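Local coordinates for cocosin 1 acidic chain (Cocos nucifera, PDB 5WPW), which serves as a hexameric 11S seed storage globulin, a nutrient reservoir of the coconut, and is a potential food allergen, at residues Glu186-Ala191 with Glu197-Leu202; Gly255-Ala260 with Gly267-Thr272; Val388-Asn391 with Ser396-Glu399. The protein carries 2 engineered substitutions. All blocks are in the same frame, centred on the assembly; numbering follows the deposited sequence.

Contacts 1 and 3 each join two consecutive helices, and each belongs to a different cupin half of the chain. Their centres are about 77 Å apart, on opposite sides of the chain's centre. Contact 1 is buried, and its side chains are all apolar, with two alanines at its closest approach. Contact 3 lies at the surface, where a methionine meets an arginine beside a capped helix start. Contact 2 is nearer the centre of the chain and partly buried. It joins a loop to a strand, and two waters link polar groups across it. All three contacts border other subunits; at contacts 1 and 3, K201 of one chain packs on E399 of another.

Contact 1: residues Glu186-Ala191 with Glu197-Leu202; sequences ELLAAA and ELARKL
L188 has its CG opposite the backbone N (chi1 -160°), and with chi2 at 59° the branch CD2 reaches across to A199 of the next helix. CD2 stops 3.8 Å from the carbonyl O of A199. The side chain of A199 points back at the first helix and meets its backbone. Its CB is 3.8 Å from N of A189 and 3.9 Å from CA of A189. The two methyls also touch, with A189 CB 4.0 Å from A199 CB. L188 CB lies 4.4 Å from the same A199 CB, so this one methyl touches both residues. The small alanine side chains let the helices come close, and the CA atoms of A189 and A199 are 5.3 Å apart. All three residues are buried, and the side chains that meet are apolar, resting partly on backbone atoms. A polar link lies at one side, where R200 NH1 is hydrogen-bonded to T185 OG1. Helices 185-192 and 196-202 form a helical pair within the N-terminal cupin half, far from the centre of the chain. Another subunit packs against both helices: its R407 bonds to A191 O, and its Y393 lies on L202.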
loop_
_atom_site.group_PDB
_atom_site.type_symbol
_atom_site.label_atom_id
_atom_site.label_comp_id
_atom_site.label_asym_id
_atom_site.label_seq_id
_atom_site.Cartn_x
_atom_site.Cartn_y
_atom_site.Cartn_z
ATOM N N GLU A 186 -43.262 7.067 18.766
ATOM C CA GLU A 186 -43.095 6.128 19.872
ATOM C C GLU A 186 -41.733 5.436 19.837
ATOM O O GLU A 186 -41.088 5.267 20.878
ATOM C CB GLU A 186 -44.230 5.104 19.860
ATOM C CG GLU A 186 -44.483 4.429 18.521
ATOM C CD GLU A 186 -45.469 3.264 18.635
ATOM O OE1 GLU A 186 -46.689 3.486 18.467
ATOM O OE2 GLU A 186 -45.021 2.130 18.911
ATOM N N LEU A 187 -41.276 5.012 18.659
ATOM C CA LEU A 187 -39.994 4.314 18.622
ATOM C C LEU A 187 -38.838 5.282 18.844
ATOM O O LEU A 187 -37.856 4.944 19.515
ATOM C CB LEU A 187 -39.833 3.552 17.308
ATOM C CG LEU A 187 -39.989 2.019 17.400
ATOM C CD1 LEU A 187 -38.907 1.358 18.257
ATOM C CD2 LEU A 187 -41.371 1.628 17.918
ATOM N N LEU A 188 -38.959 6.504 18.321
ATOM C CA LEU A 188 -37.950 7.525 18.572
ATOM C C LEU A 188 -37.847 7.841 20.058
ATOM O O LEU A 188 -36.743 7.959 20.604
ATOM C CB LEU A 188 -38.294 8.774 17.761
ATOM C CG LEU A 188 -37.192 9.786 17.483
ATOM C CD1 LEU A 188 -36.060 9.112 16.727
ATOM C CD2 LEU A 188 -37.761 10.953 16.696
ATOM N N ALA A 189 -38.990 7.964 20.742
ATOM C CA ALA A 189 -38.939 8.129 22.189
ATOM C C ALA A 189 -38.223 6.952 22.823
ATOM O O ALA A 189 -37.296 7.130 23.621
ATOM C CB ALA A 189 -40.347 8.288 22.762
ATOM N N ALA A 190 -38.612 5.733 22.441
ATOM C CA ALA A 190 -37.965 4.543 22.983
ATOM C C ALA A 190 -36.474 4.543 22.673
ATOM O O ALA A 190 -35.645 4.332 23.565
ATOM C CB ALA A 190 -38.631 3.283 22.430
ATOM N N ALA A 191 -36.112 4.790 21.411
ATOM C CA ALA A 191 -34.697 4.821 21.048
ATOM C C ALA A 191 -33.935 5.848 21.883
ATOM O O ALA A 191 -32.901 5.537 22.488
ATOM C CB ALA A 191 -34.555 5.109 19.548
ATOM N N GLU A 197 -43.220 14.122 24.093
ATOM C CA GLU A 197 -43.147 15.550 23.783
ATOM C C GLU A 197 -41.782 15.928 23.216
ATOM O O GLU A 197 -41.685 16.643 22.210
ATOM C CB GLU A 197 -43.451 16.366 25.042
ATOM C CG GLU A 197 -42.912 17.799 25.025
ATOM C CD GLU A 197 -43.845 18.768 24.308
ATOM O OE1 GLU A 197 -43.606 19.994 24.381
ATOM O OE2 GLU A 197 -44.818 18.298 23.671
ATOM N N LEU A 198 -40.716 15.464 23.864
ATOM C CA LEU A 198 -39.371 15.769 23.401
ATOM C C LEU A 198 -39.070 15.098 22.062
ATOM O O LEU A 198 -38.491 15.727 21.167
ATOM C CB LEU A 198 -38.361 15.346 24.461
ATOM C CG LEU A 198 -36.932 15.807 24.247
ATOM C CD1 LEU A 198 -36.896 17.306 24.005
ATOM C CD2 LEU A 198 -36.080 15.408 25.449
ATOM N N ALA A 199 -39.453 13.828 21.902
ATOM C CA ALA A 199 -39.227 13.160 20.624
ATOM C C ALA A 199 -39.954 13.873 19.490
ATOM O O ALA A 199 -39.416 13.969 18.381
ATOM C CB ALA A 199 -39.649 11.691 20.711
ATOM N N ARG A 200 -41.150 14.419 19.753
ATOM C CA ARG A 200 -41.839 15.207 18.731
ATOM C C ARG A 200 -41.059 16.452 18.358
ATOM O O ARG A 200 -41.051 16.851 17.186
ATOM C CB ARG A 200 -43.239 15.626 19.192
ATOM C CG ARG A 200 -44.322 14.591 19.079
ATOM C CD ARG A 200 -44.280 13.796 17.774
ATOM N NE ARG A 200 -44.239 14.536 16.509
ATOM C CZ ARG A 200 -44.386 13.935 15.327
ATOM N NH1 ARG A 200 -44.554 12.624 15.279
ATOM N NH2 ARG A 200 -44.319 14.611 14.193
ATOM N N LYS A 201 -40.456 17.118 19.350
ATOM C CA LYS A 201 -39.694 18.326 19.055
ATOM C C LYS A 201 -38.441 18.015 18.236
ATOM O O LYS A 201 -38.002 18.845 17.430
ATOM C CB LYS A 201 -39.322 19.068 20.345
ATOM C CG LYS A 201 -40.539 19.577 21.152
ATOM C CD LYS A 201 -40.149 20.129 22.540
ATOM C CE LYS A 201 -39.486 21.511 22.461
ATOM N NZ LYS A 201 -40.375 22.587 21.922
ATOM N N LEU A 202 -37.855 16.835 18.416
ATOM C CA LEU A 202 -36.707 16.482 17.590
ATOM C C LEU A 202 -37.085 16.391 16.121
ATOM O O LEU A 202 -36.251 16.664 15.253
ATOM C CB LEU A 202 -36.092 15.170 18.065
ATOM C CG LEU A 202 -35.273 15.333 19.339
ATOM C CD1 LEU A 202 -34.923 13.974 19.877
ATOM C CD2 LEU A 202 -34.013 16.173 19.110
#

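Contact 2: residues Gly255-Ala260 with Gly267-Thr272; sequences GDPRRA and GGRITT
The loop that leads from strand 251-253 into the second cupin sheet makes an Asx turn at D256, and P257 just after it lies over R269 of strand 268-273. In the turn, D256 OD1 accepts from R258 N at 2.9 Å, and OD2 forms a salt bridge with R258 NE. The Asx turn runs into a short 3-10 segment, 257-259. R269 has its CG between the backbone N and the carbonyl carbon (chi1 47°). From there the chain runs out straight to NE, which places the guanidinium under the proline. P257 CA sits 3.8 Å above the guanidinium plane, offset toward the rim, and P257 CB is 3.8 Å from R269 NE. Water 1 lies in that plane at the edge of the group. It accepts from R269 NH2 at 3.3 Å and donates to G255 O at 3.0 Å. A second water accepts a hydrogen bond from T271 OG1 (2.7 Å) and donates to D256 O. The same OG1 is tight against A260, 3.2 Å from its CA. The methyl of A260 packs on R269 CB. P224 of another subunit covers P257 and A260. Within the sheet, strand 268-273 runs antiparallel between strands 262-264 and 287-293, and R269 touches R290 and V292 of the latter.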
loop_
_atom_site.group_PDB
_atom_site.type_symbol
_atom_site.label_atom_id
_atom_site.label_comp_id
_atom_site.label_asym_id
_atom_site.label_seq_id
_atom_site.Cartn_x
_atom_site.Cartn_y
_atom_site.Cartn_z
ATOM N N GLY A 255 -5.142 30.223 0.868
ATOM C CA GLY A 255 -5.286 31.591 0.399
ATOM C C GLY A 255 -4.106 32.460 0.770
ATOM O O GLY A 255 -3.840 33.475 0.115
ATOM N N ASP A 256 -3.412 32.064 1.825
ATOM C CA ASP A 256 -2.286 32.806 2.374
ATOM C C ASP A 256 -1.191 32.925 1.329
ATOM O O ASP A 256 -0.660 31.899 0.882
ATOM C CB ASP A 256 -1.737 32.111 3.628
ATOM C CG ASP A 256 -0.547 32.854 4.258
ATOM O OD1 ASP A 256 -0.058 33.857 3.693
ATOM O OD2 ASP A 256 -0.079 32.426 5.338
ATOM N N PRO A 257 -0.790 34.138 0.957
ATOM C CA PRO A 257 0.276 34.286 -0.046
ATOM C C PRO A 257 1.547 33.565 0.321
ATOM O O PRO A 257 2.233 33.045 -0.571
ATOM C CB PRO A 257 0.502 35.806 -0.085
ATOM C CG PRO A 257 -0.804 36.379 0.347
ATOM C CD PRO A 257 -1.315 35.439 1.400
ATOM N N ARG A 258 1.882 33.533 1.617
ATOM C CA ARG A 258 3.107 32.891 2.092
ATOM C C ARG A 258 3.178 31.399 1.760
ATOM O O ARG A 258 4.248 30.791 1.920
ATOM C CB ARG A 258 3.234 33.077 3.610
ATOM C CG ARG A 258 3.346 34.537 4.032
ATOM C CD ARG A 258 3.586 34.672 5.520
ATOM N NE ARG A 258 2.344 34.540 6.280
ATOM C CZ ARG A 258 2.291 34.289 7.586
ATOM N NH1 ARG A 258 3.417 34.145 8.282
ATOM N NH2 ARG A 258 1.112 34.183 8.196
ATOM N N ARG A 259 2.081 30.802 1.312
ATOM C CA ARG A 259 2.011 29.369 1.066
ATOM C C ARG A 259 2.209 28.992 -0.396
ATOM O O ARG A 259 2.123 27.804 -0.730
ATOM C CB ARG A 259 0.668 28.836 1.554
ATOM C CG ARG A 259 0.383 29.179 3.006
ATOM C CD ARG A 259 -0.900 28.502 3.484
ATOM N NE ARG A 259 -1.214 28.806 4.876
ATOM C CZ ARG A 259 -0.936 28.005 5.900
ATOM N NH1 ARG A 259 -0.346 26.838 5.696
ATOM N NH2 ARG A 259 -1.261 28.368 7.133
ATOM N N ALA A 260 2.467 29.973 -1.260
ATOM C CA ALA A 260 2.581 29.740 -2.691
ATOM C C ALA A 260 3.547 28.600 -2.994
ATOM O O ALA A 260 4.568 28.429 -2.313
ATOM C CB ALA A 260 3.046 31.040 -3.381
ATOM N N GLY A 267 3.808 38.461 -11.750
ATOM C CA GLY A 267 2.818 37.686 -12.466
ATOM C C GLY A 267 1.723 37.124 -11.583
ATOM O O GLY A 267 0.569 37.048 -12.012
ATOM N N GLY A 268 2.072 36.724 -10.365
ATOM C CA GLY A 268 1.098 36.131 -9.466
ATOM C C GLY A 268 1.634 34.880 -8.798
ATOM O O GLY A 268 2.850 34.689 -8.660
ATOM N N ARG A 269 0.712 34.027 -8.343
ATOM C CA ARG A 269 1.111 32.872 -7.558
ATOM C C ARG A 269 0.101 31.747 -7.761
ATOM O O ARG A 269 -1.039 31.981 -8.165
ATOM C CB ARG A 269 1.232 33.224 -6.074
ATOM C CG ARG A 269 0.041 34.031 -5.530
ATOM C CD ARG A 269 0.115 34.230 -4.041
ATOM N NE ARG A 269 -0.907 35.159 -3.547
ATOM C CZ ARG A 269 -2.129 34.790 -3.179
ATOM N NH1 ARG A 269 -2.490 33.511 -3.256
ATOM N NH2 ARG A 269 -2.991 35.692 -2.718
ATOM N N ILE A 270 0.554 30.519 -7.499
ATOM C CA ILE A 270 -0.300 29.332 -7.477
ATOM C C ILE A 270 0.017 28.523 -6.232
ATOM O O ILE A 270 1.183 28.347 -5.867
ATOM C CB ILE A 270 -0.111 28.442 -8.716
ATOM C CG1 ILE A 270 -0.253 29.237 -10.004
ATOM C CG2 ILE A 270 -1.091 27.264 -8.668
ATOM C CD1 ILE A 270 -0.010 28.390 -11.219
ATOM N N THR A 271 -1.026 27.974 -5.615
ATOM C CA THR A 271 -0.898 27.168 -4.413
ATOM C C THR A 271 -1.755 25.938 -4.649
ATOM O O THR A 271 -2.926 26.061 -5.014
ATOM C CB THR A 271 -1.353 27.952 -3.174
ATOM O OG1 THR A 271 -0.591 29.158 -3.085
ATOM C CG2 THR A 271 -1.125 27.147 -1.925
ATOM N N THR A 272 -1.147 24.772 -4.533
ATOM C CA THR A 272 -1.797 23.502 -4.807
ATOM C C THR A 272 -2.192 22.829 -3.501
ATOM O O THR A 272 -1.481 22.912 -2.504
ATOM C CB THR A 272 -0.839 22.601 -5.581
ATOM O OG1 THR A 272 -0.448 23.267 -6.795
ATOM C CG2 THR A 272 -1.471 21.222 -5.888
HETATM O O HOH W 1 -5.916 34.460 -1.885
HETATM O O HOH W 2 -1.965 30.766 -1.401
#

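Contact 3: residues Val388-Asn391 with Ser396-Glu399; sequences VLMN and SRDE
Helices 386-393 and 397-405 of the C-terminal cupin half follow one another closely, and M390 of the first packs on R397 at the start of the second. The methionine chain runs out and then bends at its end (chi3 66°). This sets SD against the backbone, 3.5 Å from R397 CA, and turns the methyl CE to 3.6 Å from R397 N. Further back, M390 CG lies 3.8 Å from S396 O. R397 CB already touches M390 SD, and the bend at chi3 (-79°) brings the guanidinium over the sulfur. The group lies flat there, with M390 SD 3.9 Å from the plane and under its centre. E387, one turn before M390, forms a salt bridge with R397 NH1 and should help hold the group in this place. S396 is the N-cap of the second helix, and with E399 it forms a capping box. E399 N donates to S396 OG at 2.9 Å in a nearly straight bond. In return, S396 N donates to E399 OE1 at 3.0 Å, with an N-H...O angle of 174°, and uses the anti lone pair of that oxygen. The box satisfies the E399 amide and probably steadies the backbone on which M390 rests. M390 also touches A400, one turn after R397 in the second helix. Another subunit lies alongside: its R209 bonds to N391 O, and its L219 packs on V388 and N391.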
loop_
_atom_site.group_PDB
_atom_site.type_symbol
_atom_site.label_atom_id
_atom_site.label_comp_id
_atom_site.label_asym_id
_atom_site.label_seq_id
_atom_site.Cartn_x
_atom_site.Cartn_y
_atom_site.Cartn_z
ATOM N N VAL A 388 11.479 17.106 -34.317
ATOM C CA VAL A 388 10.082 16.707 -34.215
ATOM C C VAL A 388 9.170 17.919 -34.364
ATOM O O VAL A 388 8.152 17.868 -35.066
ATOM C CB VAL A 388 9.842 15.970 -32.881
ATOM C CG1 VAL A 388 8.343 15.803 -32.614
ATOM C CG2 VAL A 388 10.589 14.638 -32.865
ATOM N N LEU A 389 9.512 19.027 -33.705
ATOM C CA LEU A 389 8.713 20.241 -33.845
ATOM C C LEU A 389 8.819 20.822 -35.252
ATOM O O LEU A 389 7.825 21.306 -35.810
ATOM C CB LEU A 389 9.157 21.286 -32.829
ATOM C CG LEU A 389 9.050 20.978 -31.329
ATOM C CD1 LEU A 389 9.686 22.071 -30.539
ATOM C CD2 LEU A 389 7.627 20.802 -30.916
ATOM N N MET A 390 10.022 20.823 -35.824
ATOM C CA MET A 390 10.155 21.289 -37.206
ATOM C C MET A 390 9.184 20.552 -38.108
ATOM O O MET A 390 8.278 21.157 -38.690
ATOM C CB MET A 390 11.593 21.114 -37.686
ATOM C CG MET A 390 12.530 22.163 -37.089
ATOM S SD MET A 390 14.274 21.815 -37.355
ATOM C CE MET A 390 14.359 21.971 -39.160
ATOM N N ASN A 391 9.290 19.215 -38.147
ATOM C CA ASN A 391 8.442 18.440 -39.043
ATOM C C ASN A 391 6.972 18.505 -38.660
ATOM O O ASN A 391 6.114 18.418 -39.544
ATOM C CB ASN A 391 8.936 16.987 -39.100
ATOM C CG ASN A 391 10.257 16.839 -39.885
ATOM O OD1 ASN A 391 10.254 16.815 -41.116
ATOM N ND2 ASN A 391 11.378 16.714 -39.168
ATOM N N SER A 396 10.978 26.182 -39.592
ATOM C CA SER A 396 12.426 26.211 -39.636
ATOM C C SER A 396 12.984 25.841 -38.272
ATOM O O SER A 396 12.291 25.916 -37.261
ATOM C CB SER A 396 12.914 27.606 -40.033
ATOM O OG SER A 396 12.780 28.496 -38.930
ATOM N N ARG A 397 14.268 25.467 -38.243
ATOM C CA ARG A 397 14.939 25.263 -36.961
ATOM C C ARG A 397 14.866 26.513 -36.080
ATOM O O ARG A 397 14.630 26.409 -34.870
ATOM C CB ARG A 397 16.391 24.823 -37.195
ATOM C CG ARG A 397 17.191 24.535 -35.944
ATOM C CD ARG A 397 18.516 23.862 -36.265
ATOM N NE ARG A 397 18.375 22.438 -36.532
ATOM C CZ ARG A 397 18.217 21.919 -37.746
ATOM N NH1 ARG A 397 18.105 20.601 -37.903
ATOM N NH2 ARG A 397 18.184 22.720 -38.807
ATOM N N ASP A 398 15.051 27.708 -36.664
ATOM C CA ASP A 398 14.949 28.939 -35.880
ATOM C C ASP A 398 13.554 29.106 -35.284
ATOM O O ASP A 398 13.408 29.421 -34.099
ATOM C CB ASP A 398 15.307 30.159 -36.742
ATOM C CG ASP A 398 15.265 31.479 -35.951
ATOM O OD1 ASP A 398 16.060 31.641 -35.003
ATOM O OD2 ASP A 398 14.439 32.358 -36.280
ATOM N N GLU A 399 12.518 28.948 -36.109
ATOM C CA GLU A 399 11.148 29.055 -35.629
ATOM C C GLU A 399 10.877 28.013 -34.539
ATOM O O GLU A 399 10.320 28.331 -33.480
ATOM C CB GLU A 399 10.173 28.878 -36.803
ATOM C CG GLU A 399 10.231 29.961 -37.911
ATOM C CD GLU A 399 9.200 29.736 -39.037
ATOM O OE1 GLU A 399 9.248 28.680 -39.710
ATOM O OE2 GLU A 399 8.339 30.619 -39.252
#